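Long-range contacts in prophenoloxidase b (Marsupenaeus japonicus, PDB 3WKY), which is the precursor of a hemolymph type 3 copper phenoloxidase, which probably hydroxylates monophenols and oxidises o-diphenols once activated: residues Leu446-Thr451 with Val580-Gln585; Tyr233-Leu238 with Leu507-Asp512. All blocks are in the same frame, centred on the assembly; numbering follows the deposited sequence. Where two conformers were deposited one is given.

Contact 1. Residues Leu446-Thr451 with Val580-Gln585; sequences LHTFFT and VPRGTQ
Thr448 and Arg582 bring the two backbones closest, with CA atoms 5.7 Å apart. Residues 446-451 run as an extended strand, while 580-585 form an irregular loop that crosses it around Thr448, with Val580 also reaching Leu446, and does not pair with it as a strand. In the conformer described, Thr448 OG1 donates to Arg582 O over 2.6 Å, in the carbonyl plane and on a lone pair (C=O...donor angle 124°). The hydroxyl sits between its own backbone N and carbonyl carbon (chi1 69°), and in this conformer it has a second partner in His664 ND1. The methyl branch packs on the same loop: Thr448 CG2 lies 3.3 Å from Pro581 O and 3.6 Å from Val580 CG1. Further back, Leu446 CB lies 4.4 Å from that Val580 methyl, and both side chains also touch Phe485. Arg582, likewise described in one of two conformers, is extended from CG to NE, and its NH1 donates to Gly583 O at 2.9 Å, the oxygen tilted 24° out of the guanidinium plane. The whole contact belongs to the Ig-like domain of the hemocyanin family: the loop leading into strand 588-598 folds over strand 445-456 of the domain's mixed beta sheet.

Contact 2. Residues Tyr233-Leu238 with Leu507-Asp512; sequences YNMERL and LAPKFD
Met235 and Leu238, a turn apart on helix 218-239, lie over Pro509 at the end of strand 501-509. This is helix-on-sheet packing between two domains of the hemocyanin fold: the helix belongs to the copper-containing domain and supplies His226 to the dicopper pocket, while the strand belongs to the Ig-like domain. The short helical and strand axes approach to 9.2 Å and run in roughly the same direction, 36° apart.

The apolar contacts centre on the proline ring, which both side chains cross at about a right angle. Its CG is 3.9 Å from Met235 CG, and the same atom lies 3.9 Å from Leu238 CD1. The ring thus fits between two neighbours on one helical face. Met235 CG is anti to the carbonyl carbon (chi1 -57°), and the chain beyond it is extended, carrying the sulfur and methyl past the ring toward Leu507. There SD lies 4.4 Å from Leu507 CD2. Phe590 of the adjacent strand 588-598 touches both Met235 and Leu507, so this end is lined by a second strand of the same sheet.

Contacts with the backbone extend the interface at both ends. Met235 CE lies 3.7 Å from Leu507 O and also reaches Ala508 CA. At the other end the methyls of Leu238 come only within 4.2 Å of the backbone after the strand, CD1 to Phe511 O and CD2 to Asp512 C.

Among the polar groups, Asp512 is tied to its own turn: OD1 accepts from the amides of Glu514 and Val516, the former closing an Asx turn. Lys510 NZ makes a salt bridge with Glu659. Phe511 packs on Ser641 of a second subunit, and Lys510 CG lies 3.7 Å above its ring plane, offset toward the rim.

Overall arrangement
The two contacts lie with their centres about 13 Å apart, and their segments alternate along the chain: 233-238, 446-451, 507-512, then 580-585. Strands 445-456 and 501-509 share one mixed sheet of the Ig-like domain, separated in it by strands 655-664 and 588-598. The loop of contact 1 bridges to contact 2. Arg582 N probably hydrogen-bonds Glu236 OE1 (3.0 Å), and Pro581 CG packs 3.8 Å from Leu507 CD2 and 3.9 Å from Met235 SD. Helix 218-239 therefore meets both the sheet and the loop folded over it, joining the Ig-like domain to a helix that also carries a residue of the copper site.

Contact 1. Residues Leu446-Thr451 with Val580-Gln585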
# COMPACT_ATOMS: atom_id res chain seq x y z
N LEU A 446 44.78 -23.22 -4.73
CA LEU A 446 45.15 -22.14 -3.82
C LEU A 446 44.36 -22.28 -2.53
O LEU A 446 43.23 -22.80 -2.54
CB LEU A 446 44.88 -20.77 -4.46
CG LEU A 446 45.61 -20.46 -5.77
CD1 LEU A 446 45.27 -19.05 -6.24
CD2 LEU A 446 47.11 -20.62 -5.59
N HIS A 447 44.93 -21.83 -1.42
CA HIS A 447 44.22 -21.92 -0.15
C HIS A 447 44.03 -20.56 0.51
O HIS A 447 44.75 -19.61 0.22
CB HIS A 447 44.95 -22.84 0.84
CG HIS A 447 44.91 -24.28 0.47
ND1 HIS A 447 45.95 -24.91 -0.19
CD2 HIS A 447 43.96 -25.23 0.66
CE1 HIS A 447 45.64 -26.18 -0.38
NE2 HIS A 447 44.44 -26.40 0.12
N THR A 448 43.04 -20.49 1.39
CA THR A 448 42.88 -19.32 2.24
C THR A 448 42.57 -19.80 3.63
O THR A 448 42.13 -20.94 3.83
CB THR A 448 41.75 -18.35 1.79
OG1 THR A 448 40.47 -18.96 1.97
CG2 THR A 448 41.93 -17.91 0.34
N PHE A 449 42.86 -18.96 4.62
CA PHE A 449 42.57 -19.29 6.02
C PHE A 449 42.64 -18.04 6.89
O PHE A 449 43.08 -16.99 6.42
CB PHE A 449 43.53 -20.37 6.55
CG PHE A 449 44.95 -20.21 6.06
CD1 PHE A 449 45.71 -19.11 6.42
CD2 PHE A 449 45.51 -21.18 5.25
CE1 PHE A 449 47.01 -18.96 5.96
CE2 PHE A 449 46.81 -21.05 4.79
CZ PHE A 449 47.56 -19.94 5.14
N PHE A 450 42.20 -18.13 8.14
CA PHE A 450 42.29 -16.97 9.02
C PHE A 450 43.53 -17.01 9.90
O PHE A 450 43.91 -18.07 10.39
CB PHE A 450 41.02 -16.80 9.87
CG PHE A 450 39.84 -16.31 9.09
CD1 PHE A 450 39.63 -14.94 8.91
CD2 PHE A 450 38.95 -17.20 8.51
CE1 PHE A 450 38.54 -14.48 8.17
CE2 PHE A 450 37.86 -16.75 7.77
CZ PHE A 450 37.65 -15.39 7.61
N THR A 451 44.15 -15.85 10.06
CA THR A 451 45.39 -15.69 10.82
C THR A 451 45.29 -14.40 11.65
O THR A 451 44.76 -13.40 11.17
CB THR A 451 46.61 -15.62 9.86
OG1 THR A 451 46.87 -16.91 9.31
CG2 THR A 451 47.86 -15.15 10.59
N VAL A 580 43.47 -13.32 -2.67
CA VAL A 580 42.83 -14.54 -3.14
C VAL A 580 41.42 -14.58 -2.56
O VAL A 580 41.25 -14.43 -1.35
CB VAL A 580 43.64 -15.78 -2.69
CG1 VAL A 580 42.93 -17.10 -3.05
CG2 VAL A 580 45.06 -15.74 -3.31
N PRO A 581 40.39 -14.78 -3.41
CA PRO A 581 39.03 -14.95 -2.86
C PRO A 581 39.00 -16.12 -1.87
O PRO A 581 39.78 -17.06 -2.01
CB PRO A 581 38.20 -15.28 -4.10
CG PRO A 581 38.92 -14.58 -5.23
CD PRO A 581 40.40 -14.75 -4.88
N ARG A 582 38.11 -16.06 -0.88
CA ARG A 582 38.06 -17.07 0.19
C ARG A 582 37.99 -18.50 -0.33
O ARG A 582 38.72 -19.38 0.14
CB ARG A 582 36.85 -16.81 1.10
CG ARG A 582 36.68 -17.80 2.26
CD ARG A 582 35.26 -17.66 2.83
NE ARG A 582 34.97 -18.49 4.01
CZ ARG A 582 34.51 -19.74 3.97
NH1 ARG A 582 34.31 -20.35 2.81
NH2 ARG A 582 34.26 -20.39 5.10
N GLY A 583 37.12 -18.75 -1.30
CA GLY A 583 36.88 -20.10 -1.77
C GLY A 583 36.09 -20.89 -0.73
O GLY A 583 35.60 -20.32 0.26
N THR A 584 35.95 -22.19 -0.95
CA THR A 584 35.07 -23.01 -0.12
C THR A 584 35.82 -24.20 0.47
O THR A 584 36.92 -24.55 0.02
CB THR A 584 33.89 -23.58 -0.93
OG1 THR A 584 34.38 -24.45 -1.97
CG2 THR A 584 33.06 -22.46 -1.57
N GLN A 585 35.22 -24.83 1.47
CA GLN A 585 35.83 -26.01 2.08
C GLN A 585 36.03 -27.15 1.07
O GLN A 585 37.03 -27.87 1.13
CB GLN A 585 34.99 -26.47 3.27
CG GLN A 585 35.45 -27.76 3.92
CD GLN A 585 34.77 -27.99 5.25
OE1 GLN A 585 33.72 -28.63 5.32
NE2 GLN A 585 35.36 -27.45 6.31

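Contact 2. Residues Tyr233-Leu238 with Leu507-Asp512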
# COMPACT_ATOMS: atom_id res chain seq x y z
N TYR A 233 34.09 -8.72 -3.98
CA TYR A 233 33.10 -8.89 -2.94
C TYR A 233 32.15 -10.02 -3.30
O TYR A 233 31.85 -10.88 -2.47
CB TYR A 233 32.32 -7.60 -2.78
CG TYR A 233 31.26 -7.60 -1.71
CD1 TYR A 233 31.58 -7.79 -0.36
CD2 TYR A 233 29.92 -7.34 -2.03
CE1 TYR A 233 30.60 -7.73 0.64
CE2 TYR A 233 28.93 -7.29 -1.04
CZ TYR A 233 29.28 -7.48 0.29
OH TYR A 233 28.31 -7.42 1.27
N ASN A 234 31.67 -10.01 -4.55
CA ASN A 234 30.79 -11.09 -4.98
C ASN A 234 31.44 -12.46 -4.95
O ASN A 234 30.78 -13.46 -4.69
CB ASN A 234 30.23 -10.82 -6.38
CG ASN A 234 28.98 -9.97 -6.36
OD1 ASN A 234 28.23 -9.95 -5.36
ND2 ASN A 234 28.71 -9.28 -7.47
N MET A 235 32.75 -12.53 -5.22
CA MET A 235 33.41 -13.81 -5.14
C MET A 235 33.46 -14.29 -3.71
O MET A 235 33.35 -15.49 -3.43
CB MET A 235 34.82 -13.73 -5.74
CG MET A 235 34.79 -13.25 -7.16
SD MET A 235 36.40 -13.33 -7.98
CE MET A 235 36.05 -12.15 -9.27
N GLU A 236 33.59 -13.35 -2.79
CA GLU A 236 33.56 -13.68 -1.38
C GLU A 236 32.14 -14.15 -1.00
O GLU A 236 31.98 -15.13 -0.24
CB GLU A 236 34.01 -12.46 -0.57
CG GLU A 236 34.69 -12.75 0.73
CD GLU A 236 36.10 -13.33 0.59
OE1 GLU A 236 36.67 -13.45 -0.53
OE2 GLU A 236 36.65 -13.67 1.66
N ARG A 237 31.12 -13.48 -1.52
CA ARG A 237 29.73 -13.88 -1.22
C ARG A 237 29.45 -15.30 -1.73
O ARG A 237 28.89 -16.13 -1.01
CB ARG A 237 28.73 -12.87 -1.81
CG ARG A 237 28.85 -11.46 -1.19
CD ARG A 237 27.87 -10.47 -1.83
NE ARG A 237 26.48 -10.78 -1.47
CZ ARG A 237 25.88 -10.36 -0.35
NH1 ARG A 237 26.53 -9.63 0.54
NH2 ARG A 237 24.62 -10.71 -0.11
N LEU A 238 29.83 -15.58 -2.97
CA LEU A 238 29.65 -16.93 -3.52
C LEU A 238 30.39 -17.97 -2.67
O LEU A 238 29.87 -19.07 -2.44
CB LEU A 238 30.09 -17.00 -4.99
CG LEU A 238 29.20 -16.22 -5.98
CD1 LEU A 238 29.86 -16.11 -7.36
CD2 LEU A 238 27.83 -16.87 -6.11
N LEU A 507 40.57 -13.11 -13.19
CA LEU A 507 39.97 -14.22 -12.46
C LEU A 507 38.46 -13.99 -12.39
O LEU A 507 38.03 -12.85 -12.27
CB LEU A 507 40.52 -14.26 -11.02
CG LEU A 507 40.20 -15.47 -10.13
CD1 LEU A 507 41.09 -16.67 -10.49
CD2 LEU A 507 40.37 -15.12 -8.65
N ALA A 508 37.68 -15.07 -12.47
CA ALA A 508 36.23 -15.01 -12.22
C ALA A 508 35.73 -16.39 -11.82
O ALA A 508 36.30 -17.40 -12.24
CB ALA A 508 35.49 -14.52 -13.47
N PRO A 509 34.66 -16.45 -11.01
CA PRO A 509 34.12 -17.79 -10.72
C PRO A 509 33.57 -18.43 -11.99
O PRO A 509 33.12 -17.73 -12.91
CB PRO A 509 32.96 -17.50 -9.75
CG PRO A 509 33.24 -16.12 -9.21
CD PRO A 509 33.92 -15.38 -10.33
N LYS A 510 33.61 -19.76 -12.05
CA LYS A 510 33.07 -20.46 -13.20
C LYS A 510 31.55 -20.59 -13.13
O LYS A 510 30.86 -20.49 -14.16
CB LYS A 510 33.74 -21.84 -13.33
CG LYS A 510 33.31 -22.62 -14.57
CD LYS A 510 34.24 -23.81 -14.82
CE LYS A 510 33.86 -24.55 -16.10
NZ LYS A 510 34.77 -25.70 -16.36
N PHE A 511 31.03 -20.79 -11.92
CA PHE A 511 29.60 -21.04 -11.73
C PHE A 511 28.92 -19.94 -10.93
O PHE A 511 29.54 -19.35 -10.03
CB PHE A 511 29.40 -22.38 -11.01
CG PHE A 511 30.06 -23.53 -11.72
CD1 PHE A 511 29.41 -24.18 -12.76
CD2 PHE A 511 31.33 -23.94 -11.36
CE1 PHE A 511 30.03 -25.25 -13.42
CE2 PHE A 511 31.95 -24.99 -12.02
CZ PHE A 511 31.30 -25.64 -13.05
N ASP A 512 27.66 -19.67 -11.25
CA ASP A 512 26.87 -18.73 -10.44
C ASP A 512 26.32 -19.39 -9.17
O ASP A 512 26.67 -20.52 -8.85
CB ASP A 512 25.76 -18.07 -11.26
CG ASP A 512 24.69 -19.06 -11.73
OD1 ASP A 512 24.55 -20.16 -11.15
OD2 ASP A 512 23.97 -18.71 -12.69